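PDB 2XDB: TOXN from Pectobacterium atrosepticum, which cleaves RNA as the endoribonuclease toxin of a type III toxin-antitoxin system and is held in a complex by repeats of the ToxI RNA. Local coordinates for residues S67-H72 against R122-K127; N79-I84 against Y115-F120; M89-E94 against S151-K156. All coordinates share one frame; numbering follows the deposited sequence.

Interaction 1. Residues S67-H72 against R122-K127. With nucleotides of chain B.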
loop_
_atom_site.group_PDB
_atom_site.type_symbol
_atom_site.label_atom_id
_atom_site.label_comp_id
_atom_site.label_asym_id
_atom_site.label_seq_id
_atom_site.Cartn_x
_atom_site.Cartn_y
_atom_site.Cartn_z
ATOM N N SER A 67 0.468 8.390 -8.219
ATOM C CA SER A 67 -0.594 7.867 -7.368
ATOM C C SER A 67 -0.612 6.343 -7.305
ATOM O O SER A 67 -0.971 5.744 -6.294
ATOM C CB SER A 67 -1.941 8.344 -7.895
ATOM O OG SER A 67 -1.867 9.711 -8.241
ATOM N N CYS A 68 -0.221 5.724 -8.405
ATOM C CA CYS A 68 -0.409 4.301 -8.599
ATOM C C CYS A 68 0.847 3.720 -9.201
ATOM O O CYS A 68 1.454 4.317 -10.079
ATOM C CB CYS A 68 -1.569 4.063 -9.583
ATOM S SG CYS A 68 -3.106 4.875 -9.105
ATOM N N PHE A 69 1.233 2.545 -8.745
ATOM C CA PHE A 69 2.225 1.785 -9.464
ATOM C C PHE A 69 1.573 0.487 -9.930
ATOM O O PHE A 69 1.218 -0.361 -9.107
ATOM C CB PHE A 69 3.438 1.519 -8.575
ATOM C CG PHE A 69 4.516 0.732 -9.251
ATOM C CD1 PHE A 69 5.392 1.347 -10.124
ATOM C CD2 PHE A 69 4.648 -0.625 -9.023
ATOM C CE1 PHE A 69 6.385 0.620 -10.758
ATOM C CE2 PHE A 69 5.645 -1.357 -9.644
ATOM C CZ PHE A 69 6.514 -0.734 -10.515
ATOM N N LYS A 70 1.387 0.343 -11.241
ATOM C CA LYS A 70 0.767 -0.863 -11.789
ATOM C C LYS A 70 1.648 -2.114 -11.637
ATOM O O LYS A 70 2.859 -2.063 -11.813
ATOM C CB LYS A 70 0.427 -0.652 -13.261
ATOM C CG LYS A 70 -0.978 -0.145 -13.553
ATOM C CD LYS A 70 -1.175 0.025 -15.058
ATOM C CE LYS A 70 -2.621 -0.184 -15.491
ATOM N NZ LYS A 70 -2.809 0.053 -16.961
ATOM N N LEU A 71 1.032 -3.239 -11.315
ATOM C CA LEU A 71 1.745 -4.507 -11.199
ATOM C C LEU A 71 1.403 -5.426 -12.366
ATOM O O LEU A 71 0.256 -5.487 -12.796
ATOM C CB LEU A 71 1.342 -5.209 -9.901
ATOM C CG LEU A 71 2.110 -4.874 -8.621
ATOM C CD1 LEU A 71 2.824 -3.556 -8.745
ATOM C CD2 LEU A 71 1.196 -4.883 -7.411
ATOM N N HIS A 72 2.391 -6.144 -12.881
ATOM C CA HIS A 72 2.123 -7.254 -13.795
ATOM C C HIS A 72 3.269 -8.262 -13.712
ATOM O O HIS A 72 4.316 -7.968 -13.134
ATOM C CB HIS A 72 1.930 -6.759 -15.225
ATOM C CG HIS A 72 3.156 -6.152 -15.825
ATOM N ND1 HIS A 72 3.371 -4.793 -15.856
ATOM C CD2 HIS A 72 4.235 -6.718 -16.420
ATOM C CE1 HIS A 72 4.534 -4.545 -16.440
ATOM N NE2 HIS A 72 5.078 -5.697 -16.789
ATOM N N ARG A 122 9.858 -6.526 -6.214
ATOM C CA ARG A 122 11.265 -6.537 -5.848
ATOM C C ARG A 122 12.154 -5.984 -6.968
ATOM O O ARG A 122 13.048 -5.198 -6.722
ATOM C CB ARG A 122 11.711 -7.940 -5.475
ATOM C CG ARG A 122 13.211 -8.059 -5.297
ATOM C CD ARG A 122 13.642 -9.480 -4.909
ATOM N NE ARG A 122 13.634 -10.411 -6.037
ATOM C CZ ARG A 122 12.760 -11.405 -6.155
ATOM N NH1 ARG A 122 12.803 -12.219 -7.196
ATOM N NH2 ARG A 122 11.840 -11.590 -5.219
ATOM N N ALA A 123 11.892 -6.383 -8.202
ATOM C CA ALA A 123 12.665 -5.901 -9.332
ATOM C C ALA A 123 12.459 -4.412 -9.540
ATOM O O ALA A 123 13.248 -3.762 -10.209
ATOM C CB ALA A 123 12.296 -6.676 -10.606
ATOM N N ASN A 124 11.402 -3.866 -8.965
ATOM C CA ASN A 124 11.140 -2.439 -9.093
ATOM C C ASN A 124 11.118 -1.687 -7.771
ATOM O O ASN A 124 10.600 -0.568 -7.699
ATOM C CB ASN A 124 9.817 -2.224 -9.798
ATOM C CG ASN A 124 9.889 -2.571 -11.242
ATOM O OD1 ASN A 124 10.441 -1.812 -12.031
ATOM N ND2 ASN A 124 9.346 -3.729 -11.609
ATOM N N SER A 125 11.675 -2.289 -6.724
ATOM C CA SER A 125 11.561 -1.698 -5.407
ATOM C C SER A 125 12.005 -0.224 -5.375
ATOM O O SER A 125 11.386 0.595 -4.703
ATOM C CB SER A 125 12.318 -2.527 -4.389
ATOM O OG SER A 125 13.686 -2.224 -4.468
ATOM N N ASP A 126 13.049 0.125 -6.114
ATOM C CA ASP A 126 13.549 1.497 -6.065
ATOM C C ASP A 126 12.605 2.486 -6.735
ATOM O O ASP A 126 12.363 3.587 -6.229
ATOM C CB ASP A 126 14.951 1.589 -6.661
ATOM C CG ASP A 126 15.996 0.911 -5.790
ATOM O OD1 ASP A 126 15.765 0.778 -4.564
ATOM O OD2 ASP A 126 17.051 0.504 -6.325
ATOM N N LYS A 127 12.071 2.092 -7.880
ATOM C CA LYS A 127 11.080 2.910 -8.547
ATOM C C LYS A 127 9.932 3.195 -7.584
ATOM O O LYS A 127 9.481 4.332 -7.456
ATOM C CB LYS A 127 10.571 2.199 -9.787
ATOM C CG LYS A 127 9.654 3.035 -10.619
ATOM C CD LYS A 127 9.437 2.394 -11.977
ATOM C CE LYS A 127 10.750 2.098 -12.672
ATOM N NZ LYS A 127 10.489 1.632 -14.055
ATOM P P A B 5 -3.468 10.024 -11.732
ATOM O OP1 A B 5 -2.406 9.005 -11.913
ATOM O OP2 A B 5 -4.332 9.972 -10.531
ATOM O "O5'" A B 5 -2.832 11.471 -11.892
ATOM C "C5'" A B 5 -3.594 12.656 -12.060
ATOM C "C4'" A B 5 -2.986 13.796 -11.279
ATOM O "O4'" A B 5 -2.016 13.286 -10.326
ATOM C "C3'" A B 5 -2.209 14.826 -12.078
ATOM O "O3'" A B 5 -3.053 15.795 -12.664
ATOM C "C2'" A B 5 -1.285 15.421 -11.030
ATOM O "O2'" A B 5 -2.018 16.308 -10.194
ATOM C "C1'" A B 5 -0.936 14.181 -10.208
ATOM N N9 A B 5 0.280 13.485 -10.680
ATOM C C8 A B 5 0.382 12.162 -11.039
ATOM N N7 A B 5 1.585 11.789 -11.402
ATOM C C5 A B 5 2.335 12.947 -11.262
ATOM C C6 A B 5 3.694 13.207 -11.491
ATOM N N6 A B 5 4.564 12.282 -11.926
ATOM N N1 A B 5 4.126 14.464 -11.247
ATOM C C2 A B 5 3.255 15.380 -10.810
ATOM N N3 A B 5 1.958 15.256 -10.558
ATOM C C4 A B 5 1.553 13.999 -10.809
#

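Interaction 2. Residues N79-I84 against Y115-F120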
loop_
_atom_site.group_PDB
_atom_site.type_symbol
_atom_site.label_atom_id
_atom_site.label_comp_id
_atom_site.label_asym_id
_atom_site.label_seq_id
_atom_site.Cartn_x
_atom_site.Cartn_y
_atom_site.Cartn_z
ATOM N N ASN A 79 -0.488 -10.188 -18.221
ATOM C CA ASN A 79 -0.910 -10.719 -16.943
ATOM C C ASN A 79 -0.889 -9.619 -15.901
ATOM O O ASN A 79 0.019 -9.548 -15.074
ATOM C CB ASN A 79 -0.017 -11.874 -16.514
ATOM C CG ASN A 79 -0.628 -12.692 -15.400
ATOM O OD1 ASN A 79 -1.801 -12.518 -15.063
ATOM N ND2 ASN A 79 0.160 -13.594 -14.822
ATOM N N GLN A 80 -1.899 -8.755 -15.955
ATOM C CA GLN A 80 -2.044 -7.656 -15.008
ATOM C C GLN A 80 -2.363 -8.152 -13.589
ATOM O O GLN A 80 -3.183 -9.052 -13.391
ATOM C CB GLN A 80 -3.123 -6.689 -15.492
ATOM C CG GLN A 80 -2.754 -5.940 -16.751
ATOM C CD GLN A 80 -1.592 -4.996 -16.530
ATOM O OE1 GLN A 80 -1.527 -4.299 -15.510
ATOM N NE2 GLN A 80 -0.666 -4.963 -17.482
ATOM N N LEU A 81 -1.712 -7.554 -12.603
ATOM C CA LEU A 81 -1.811 -8.028 -11.235
ATOM C C LEU A 81 -2.205 -6.897 -10.299
ATOM O O LEU A 81 -1.704 -6.810 -9.173
ATOM C CB LEU A 81 -0.463 -8.585 -10.795
ATOM C CG LEU A 81 -0.080 -10.036 -11.069
ATOM C CD1 LEU A 81 -1.030 -10.694 -12.043
ATOM C CD2 LEU A 81 1.339 -10.093 -11.564
ATOM N N GLY A 82 -3.091 -6.020 -10.761
ATOM C CA GLY A 82 -3.582 -4.945 -9.921
ATOM C C GLY A 82 -2.531 -3.863 -9.760
ATOM O O GLY A 82 -1.653 -3.725 -10.609
ATOM N N LEU A 83 -2.614 -3.090 -8.681
ATOM C CA LEU A 83 -1.711 -1.965 -8.508
ATOM C C LEU A 83 -1.520 -1.616 -7.059
ATOM O O LEU A 83 -2.361 -1.939 -6.235
ATOM C CB LEU A 83 -2.207 -0.739 -9.278
ATOM C CG LEU A 83 -3.518 -0.065 -8.880
ATOM C CD1 LEU A 83 -3.353 0.718 -7.594
ATOM C CD2 LEU A 83 -3.953 0.859 -10.006
ATOM N N ILE A 84 -0.396 -0.970 -6.757
ATOM C CA ILE A 84 -0.126 -0.456 -5.426
ATOM C C ILE A 84 -0.722 0.942 -5.363
ATOM O O ILE A 84 -0.367 1.804 -6.163
ATOM C CB ILE A 84 1.373 -0.350 -5.174
ATOM C CG1 ILE A 84 2.054 -1.703 -5.329
ATOM C CG2 ILE A 84 1.641 0.200 -3.794
ATOM C CD1 ILE A 84 3.577 -1.625 -5.165
ATOM N N TYR A 115 3.381 -14.344 -5.272
ATOM C CA TYR A 115 4.755 -14.544 -5.686
ATOM C C TYR A 115 5.051 -13.986 -7.052
ATOM O O TYR A 115 6.198 -13.672 -7.359
ATOM C CB TYR A 115 5.137 -16.010 -5.622
ATOM C CG TYR A 115 5.576 -16.415 -4.250
ATOM C CD1 TYR A 115 6.516 -15.661 -3.554
ATOM C CD2 TYR A 115 5.053 -17.537 -3.642
ATOM C CE1 TYR A 115 6.919 -16.032 -2.291
ATOM C CE2 TYR A 115 5.456 -17.919 -2.386
ATOM C CZ TYR A 115 6.379 -17.164 -1.714
ATOM O OH TYR A 115 6.758 -17.557 -0.462
ATOM N N LYS A 116 4.033 -13.862 -7.888
ATOM C CA LYS A 116 4.254 -13.193 -9.159
ATOM C C LYS A 116 4.350 -11.698 -8.882
ATOM O O LYS A 116 5.130 -10.983 -9.501
ATOM C CB LYS A 116 3.137 -13.514 -10.143
ATOM C CG LYS A 116 3.203 -14.933 -10.701
ATOM C CD LYS A 116 4.346 -15.069 -11.690
ATOM C CE LYS A 116 4.403 -16.449 -12.301
ATOM N NZ LYS A 116 5.643 -16.620 -13.115
ATOM N N GLN A 117 3.573 -11.237 -7.913
ATOM C CA GLN A 117 3.621 -9.845 -7.525
ATOM C C GLN A 117 4.965 -9.479 -6.888
ATOM O O GLN A 117 5.570 -8.448 -7.234
ATOM C CB GLN A 117 2.460 -9.525 -6.590
ATOM C CG GLN A 117 1.133 -9.371 -7.299
ATOM C CD GLN A 117 -0.016 -9.167 -6.326
ATOM O OE1 GLN A 117 -0.045 -9.775 -5.256
ATOM N NE2 GLN A 117 -0.972 -8.312 -6.694
ATOM N N LEU A 118 5.424 -10.320 -5.959
ATOM C CA LEU A 118 6.642 -10.039 -5.191
ATOM C C LEU A 118 7.808 -9.860 -6.149
ATOM O O LEU A 118 8.605 -8.932 -6.022
ATOM C CB LEU A 118 6.950 -11.188 -4.235
ATOM C CG LEU A 118 7.542 -10.907 -2.859
ATOM C CD1 LEU A 118 8.486 -12.025 -2.481
ATOM C CD2 LEU A 118 8.256 -9.583 -2.809
ATOM N N GLN A 119 7.899 -10.756 -7.121
ATOM C CA GLN A 119 9.043 -10.746 -8.007
ATOM C C GLN A 119 9.042 -9.468 -8.812
ATOM O O GLN A 119 10.094 -8.919 -9.119
ATOM C CB GLN A 119 9.039 -11.949 -8.939
ATOM C CG GLN A 119 10.361 -12.140 -9.658
ATOM C CD GLN A 119 10.243 -13.067 -10.841
ATOM O OE1 GLN A 119 9.448 -14.015 -10.830
ATOM N NE2 GLN A 119 11.031 -12.804 -11.875
ATOM N N PHE A 120 7.858 -8.988 -9.162
ATOM C CA PHE A 120 7.795 -7.755 -9.927
ATOM C C PHE A 120 8.135 -6.559 -9.037
ATOM O O PHE A 120 8.979 -5.732 -9.385
ATOM C CB PHE A 120 6.432 -7.582 -10.565
ATOM C CG PHE A 120 6.339 -6.373 -11.422
ATOM C CD1 PHE A 120 5.652 -5.255 -10.989
ATOM C CD2 PHE A 120 6.962 -6.338 -12.649
ATOM C CE1 PHE A 120 5.577 -4.132 -11.774
ATOM C CE2 PHE A 120 6.886 -5.225 -13.441
ATOM C CZ PHE A 120 6.192 -4.118 -13.003
#

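Interaction 3. Residues M89-E94 against S151-K156. With SO4 (sulfate ion), chain C.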
loop_
_atom_site.group_PDB
_atom_site.type_symbol
_atom_site.label_atom_id
_atom_site.label_comp_id
_atom_site.label_asym_id
_atom_site.label_seq_id
_atom_site.Cartn_x
_atom_site.Cartn_y
_atom_site.Cartn_z
ATOM N N MET A 89 -1.258 5.355 0.967
ATOM C CA MET A 89 -0.307 4.783 1.912
ATOM C C MET A 89 -0.466 5.469 3.269
ATOM O O MET A 89 -0.972 6.592 3.342
ATOM C CB MET A 89 1.116 4.968 1.411
ATOM C CG MET A 89 1.540 6.416 1.316
ATOM S SD MET A 89 3.206 6.553 0.664
ATOM C CE MET A 89 3.427 8.329 0.742
ATOM N N ILE A 90 -0.035 4.797 4.334
ATOM C CA ILE A 90 -0.253 5.305 5.685
ATOM C C ILE A 90 0.933 5.046 6.608
ATOM O O ILE A 90 1.641 4.055 6.461
ATOM C CB ILE A 90 -1.508 4.683 6.300
ATOM C CG1 ILE A 90 -1.389 3.159 6.375
ATOM C CG2 ILE A 90 -2.747 5.051 5.496
ATOM C CD1 ILE A 90 -2.630 2.520 6.985
ATOM N N PRO A 91 1.176 5.955 7.554
ATOM C CA PRO A 91 2.277 5.676 8.473
ATOM C C PRO A 91 1.811 4.569 9.406
ATOM O O PRO A 91 0.621 4.518 9.698
ATOM C CB PRO A 91 2.426 6.983 9.232
ATOM C CG PRO A 91 1.053 7.587 9.206
ATOM C CD PRO A 91 0.435 7.175 7.910
ATOM N N ILE A 92 2.701 3.683 9.834
ATOM C CA ILE A 92 2.283 2.572 10.684
ATOM C C ILE A 92 3.066 2.487 11.983
ATOM O O ILE A 92 4.162 3.020 12.104
ATOM C CB ILE A 92 2.393 1.217 9.965
ATOM C CG1 ILE A 92 3.837 0.944 9.540
ATOM C CG2 ILE A 92 1.479 1.186 8.764
ATOM C CD1 ILE A 92 4.618 0.133 10.542
ATOM N N ILE A 93 2.465 1.817 12.951
ATOM C CA ILE A 93 3.097 1.446 14.205
ATOM C C ILE A 93 3.429 -0.044 14.094
ATOM O O ILE A 93 2.577 -0.841 13.698
ATOM C CB ILE A 93 2.095 1.632 15.344
ATOM C CG1 ILE A 93 1.741 3.098 15.504
ATOM C CG2 ILE A 93 2.635 1.099 16.636
ATOM C CD1 ILE A 93 0.624 3.316 16.499
ATOM N N GLU A 94 4.648 -0.441 14.437
ATOM C CA GLU A 94 5.046 -1.838 14.194
ATOM C C GLU A 94 4.168 -2.882 14.889
ATOM O O GLU A 94 3.906 -3.940 14.326
ATOM C CB GLU A 94 6.523 -2.065 14.511
ATOM C CG GLU A 94 7.406 -0.998 13.899
ATOM C CD GLU A 94 8.690 -1.535 13.301
ATOM O OE1 GLU A 94 8.755 -2.740 12.965
ATOM O OE2 GLU A 94 9.630 -0.728 13.150
ATOM N N SER A 151 0.477 14.700 6.434
ATOM C CA SER A 151 0.892 15.488 7.602
ATOM C C SER A 151 -0.013 15.235 8.812
ATOM O O SER A 151 0.469 15.114 9.947
ATOM C CB SER A 151 0.896 16.984 7.295
ATOM O OG SER A 151 1.650 17.290 6.136
ATOM N N LEU A 152 -1.321 15.171 8.567
ATOM C CA LEU A 152 -2.286 14.975 9.637
ATOM C C LEU A 152 -2.095 13.581 10.244
ATOM O O LEU A 152 -1.985 13.443 11.465
ATOM C CB LEU A 152 -3.717 15.136 9.107
ATOM C CG LEU A 152 -4.774 15.777 10.021
ATOM C CD1 LEU A 152 -6.172 15.189 9.804
ATOM C CD2 LEU A 152 -4.378 15.637 11.458
ATOM N N LEU A 153 -2.054 12.555 9.387
ATOM C CA LEU A 153 -1.813 11.196 9.841
ATOM C C LEU A 153 -0.499 11.151 10.607
ATOM O O LEU A 153 -0.412 10.561 11.685
ATOM C CB LEU A 153 -1.758 10.213 8.671
ATOM C CG LEU A 153 -3.061 9.946 7.926
ATOM C CD1 LEU A 153 -2.924 8.776 6.939
ATOM C CD2 LEU A 153 -4.163 9.658 8.910
ATOM N N GLU A 154 0.534 11.778 10.056
ATOM C CA GLU A 154 1.818 11.739 10.729
ATOM C C GLU A 154 1.727 12.393 12.082
ATOM O O GLU A 154 2.500 12.076 12.971
ATOM C CB GLU A 154 2.901 12.414 9.898
ATOM C CG GLU A 154 3.381 11.551 8.780
ATOM C CD GLU A 154 4.288 12.288 7.850
ATOM O OE1 GLU A 154 4.393 11.851 6.686
ATOM O OE2 GLU A 154 4.890 13.298 8.281
ATOM N N GLU A 155 0.777 13.315 12.224
ATOM C CA GLU A 155 0.609 14.079 13.450
ATOM C C GLU A 155 -0.101 13.286 14.539
ATOM O O GLU A 155 0.258 13.417 15.695
ATOM C CB GLU A 155 -0.146 15.386 13.174
ATOM C CG GLU A 155 -0.431 16.246 14.416
ATOM C CD GLU A 155 0.689 17.239 14.754
ATOM O OE1 GLU A 155 1.795 17.140 14.176
ATOM O OE2 GLU A 155 0.467 18.120 15.614
ATOM N N LYS A 156 -1.092 12.461 14.189
ATOM C CA LYS A 156 -1.869 11.745 15.216
ATOM C C LYS A 156 -1.517 10.266 15.425
ATOM O O LYS A 156 -1.832 9.698 16.468
ATOM C CB LYS A 156 -3.382 11.832 14.953
ATOM C CG LYS A 156 -3.911 13.188 14.553
ATOM C CD LYS A 156 -3.560 14.256 15.559
ATOM C CE LYS A 156 -4.353 14.123 16.836
ATOM N NZ LYS A 156 -4.501 15.466 17.484
HETATM S S SO4 C . 7.677 1.463 16.050
HETATM O O1 SO4 C . 8.086 2.531 16.955
HETATM O O2 SO4 C . 8.872 0.782 15.564
HETATM O O3 SO4 C . 6.827 0.511 16.762
HETATM O O4 SO4 C . 6.942 2.031 14.922
#

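Interaction 1. Residues S67-H72 against R122-K127
Phe69 meets both Asn124 and Lys127 through just two atoms at the far end of its ring. CZ of Phe69 lies 3.7 Å from Asn124 CB, with Asn124 CG only slightly farther from the same ring atom at 3.9 Å. CE1 of Phe69 receives the lysine, whose CD stands 3.7 Å off. The two approaches differ in kind: Lys127 CD comes in at the ring edge, close to its plane, whereas Asn124 CB arrives obliquely, with the amide plane turned 55° from the ring. Phe69 CG is anti to the backbone N (chi1 180°), and this carries the ring out from the strand toward the helices; the nearest CA atoms, those of Phe69 and Lys127, are 9.0 Å apart, so side chains alone bridge the two segments.

These contacts round the Phe69 ring are the tight part. Around them the contact is slight, with 120 Å² buried in all, and its lysine side is exposed: Lys127 uses its aliphatic chain, bent about its CG-CD bond (chi3 -54°). Asn124 occupies an N-cap position without making a capping bond; its ND2 is hydrogen-bonded to Phe120 O, in the last turn of helix 109-123. A cobalt ion lies about 6 Å from the Asn124 side chain. In the loop just before the strand, Ser67 OG gives a weak hydrogen bond, 3.4 Å long, to OP2 of A5 of chain B, the segment's link to the RNA.

This is plain packing of an edge strand of the antiparallel sheet, by one aromatic residue, against the junction of helices 109-123 and 125-140. Phe69 also packs on Ile128 and Lys131 of the second helix, while Leu71 of the same strand, 69-73, touches Gln117 and Phe120 of the first, and strand 80-91 pairs alongside.

Interaction 2. Residues N79-I84 against Y115-F120
This is a buried strand-to-helix contact in which a side-chain amide of helix 109-123 grips a backbone carbonyl in the early part of strand 80-91. Gln117 NE2 donates to Leu81 O over 3.0 Å, with an N-H...O angle of 153°. The oxygen lies in the plane of the amide, whereas the donor is tilted 24° from the carbonyl plane of Leu81. Beyond CG the glutamine is extended (chi2 175°), which brings its amide across to the strand.

Leu71 of strand 69-73 pairs through its O with Leu81 N and through its N with Gly82 O, consistent with a beta bulge in the antiparallel sheet; this pairing does not use Leu81 O, the atom that Gln117 takes. Gly82 has a positive phi, which suits glycine.

Apolar packing flanks the bond. Leu81 CB sits 3.9 Å from Gln117 CG, and Leu81 CG is 4.0 Å from that same carbon. From the residue just before Gln117, Lys116 CB touches Leu81 CD2 at 4.1 Å. The lysine chain then leads off to Glu73, whose OE2 forms a salt bridge with its NZ, and a cobalt ion lies about 4 Å from the Lys116 side chain.

Interaction 3. Residues M89-E94 against S151-K156
The Pro91 ring, puckered at CG, meets the helix along its CG-CD side. Leu153 CB is the shared partner, 3.8 Å from Pro91 CD and 3.9 Å from Pro91 CG. The backbone follows close behind, Glu154 N lying 4.3 Å from Pro91 CG. Tyr47 and Tyr157 also touch Pro91, as side chains from elsewhere in the chain.

Leu153 has CG anti to its carbonyl carbon (chi1 -69°), and its CD1 touches both residues, 3.8 Å from Pro91 CD and 4.0 Å from Ile90 CG2. Leu153 and the proline cross at about a right angle. The packing thus joins the end of strand 80-91 in the antiparallel sheet to helix 150-156, late in the chain, while Ile90 meets Ile11 and Leu14 of helix 8-17.

Glu154, beside the apolar patch, sends its carboxylate elsewhere: OE1 forms a salt bridge with Arg136 NE and is also hydrogen-bonded to Tyr47 OH. Past the strand, Glu94 N is in weak hydrogen-bonding range of a sulfate, probably from the crystallisation liquor, whose exact placement is doubtful, and Glu94 OE2 forms a salt bridge with Lys46 NZ.

Interactions 2 and 3 are buried, whereas interaction 1 is only partly so, with an exposed lysine at its margin. Interactions 1 and 2 have centres 9 Å apart and work on neighbouring strands, 69-73 and 80-91, interaction 2 against helix 109-123, interaction 1 at the junction where that helix gives way to helix 125-140. Interaction 3 uses the other end of strand 80-91, on the opposite side of the chain's centre, its centre about 22 Å from that of interaction 1 and 26 Å from that of interaction 2. In chemistry, interaction 2 alone has a hydrogen bond between its segments; interaction 1 sets an aromatic ring against aliphatic carbons, and interaction 3 is mainly aliphatic packing.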